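Local atomic coordinates of quinoline 2-oxidoreductase large subunit (Pseudomonas putida, PDB entry 1T3Q), a protein that probably catalyses the hydroxylation of quinoline at carbon 2 as the molybdenum-cofactor subunit of a hydroxylase of the xanthine dehydrogenase family. Residues 695-698 with 702-705. Numbering follows the deposited sequence.
Sequences VIYD and QLVT
L703 lays its CG over one face of the Y697 ring, a CH-pi contact with the carbon 4.2 Å from the ring centroid and displaced toward the CE2 and CZ rim. Beneath the ring the backbones run antiparallel, and two bonds brace the bridged pair: V704 N gives its hydrogen to I696 O, and D698 N reaches Q702 O at 3.0 Å in the carbonyl plane. Y697 CA also turns its hydrogen to Q702 O, so this one carbonyl serves both a strong and a weak donor. The ring's far end is tied down as well, since Y697 OH bonds to the backbone at C365.

Further from the turn a side chain takes over the pairing. T705 holds OG1 between its backbone N and carbonyl carbon (chi1 55°), which directs the hydroxyl at I696 N; the resulting bond of 2.8 Å stands in for a backbone carbonyl. Beside it V704 CG2 presses on I696 CB at 3.4 Å, closer than ordinary van der Waals contact, while V695 CG1 meets L703 CD2 on the Y697 side. I257 of the neighbouring medium subunit packs on I696, V704 and T705.

At the turn, D698 folds its carboxylate back (chi1 63°) so that OD1 accepts from Q702 N at 3.0 Å, the donor lying above the carboxylate plane; the same oxygen also accepts from F700 N, forming an Asx turn. Replacing D698 with an alanine would probably leave both amides without this acceptor and let the turn flex. The result is a short hairpin-like turn, closed by a single antiparallel bridge and gripped by an aspartate, lying against the medium subunit in the loop between helix 672-692 and strand 722-726.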
# COMPACT_ATOMS: atom_id res chain seq x y z
N VAL B 695 23.40 11.40 28.79
CA VAL B 695 23.94 10.22 28.14
C VAL B 695 25.39 10.28 28.61
O VAL B 695 26.07 11.29 28.41
CB VAL B 695 23.87 10.35 26.60
CG1 VAL B 695 24.79 9.32 25.94
CG2 VAL B 695 22.43 10.13 26.14
N ILE B 696 25.86 9.22 29.26
CA ILE B 696 27.20 9.24 29.80
C ILE B 696 28.20 8.25 29.22
O ILE B 696 27.93 7.05 29.14
CB ILE B 696 27.17 9.02 31.33
CG1 ILE B 696 26.25 10.05 31.99
CG2 ILE B 696 28.58 9.12 31.91
CD1 ILE B 696 26.05 9.83 33.47
N TYR B 697 29.36 8.77 28.82
CA TYR B 697 30.45 7.95 28.31
C TYR B 697 31.50 8.02 29.42
O TYR B 697 31.80 9.10 29.92
CB TYR B 697 31.05 8.54 27.02
CG TYR B 697 30.28 8.25 25.75
CD1 TYR B 697 29.34 9.15 25.26
CD2 TYR B 697 30.53 7.09 25.02
CE1 TYR B 697 28.66 8.90 24.06
CE2 TYR B 697 29.85 6.83 23.82
CZ TYR B 697 28.92 7.74 23.35
OH TYR B 697 28.26 7.49 22.17
N ASP B 698 32.07 6.88 29.81
CA ASP B 698 33.07 6.89 30.87
C ASP B 698 34.45 7.21 30.33
O ASP B 698 34.61 7.49 29.14
CB ASP B 698 33.10 5.56 31.63
CG ASP B 698 33.51 4.38 30.75
OD1 ASP B 698 34.19 4.59 29.72
OD2 ASP B 698 33.15 3.24 31.11
N GLN B 702 33.18 3.90 27.00
CA GLN B 702 32.04 3.01 27.07
C GLN B 702 30.79 3.84 27.34
O GLN B 702 30.84 4.83 28.08
CB GLN B 702 32.21 1.97 28.19
CG GLN B 702 33.33 0.97 27.94
CD GLN B 702 33.05 0.08 26.73
OE1 GLN B 702 33.94 -0.14 25.90
NE2 GLN B 702 31.84 -0.43 26.64
N LEU B 703 29.68 3.46 26.72
CA LEU B 703 28.42 4.17 26.91
C LEU B 703 27.77 3.50 28.13
O LEU B 703 27.30 2.36 28.04
CB LEU B 703 27.52 3.99 25.69
CG LEU B 703 26.56 5.12 25.29
CD1 LEU B 703 25.48 4.53 24.41
CD2 LEU B 703 25.95 5.77 26.51
N VAL B 704 27.74 4.20 29.25
CA VAL B 704 27.17 3.64 30.47
C VAL B 704 25.67 3.84 30.61
O VAL B 704 25.04 3.25 31.49
CB VAL B 704 27.88 4.20 31.72
CG1 VAL B 704 29.38 3.99 31.60
CG2 VAL B 704 27.58 5.67 31.89
N THR B 705 25.08 4.66 29.74
CA THR B 705 23.64 4.90 29.79
C THR B 705 22.99 4.38 28.51
O THR B 705 23.06 5.03 27.46
CB THR B 705 23.33 6.41 29.95
OG1 THR B 705 23.96 7.14 28.89
CG2 THR B 705 23.83 6.93 31.29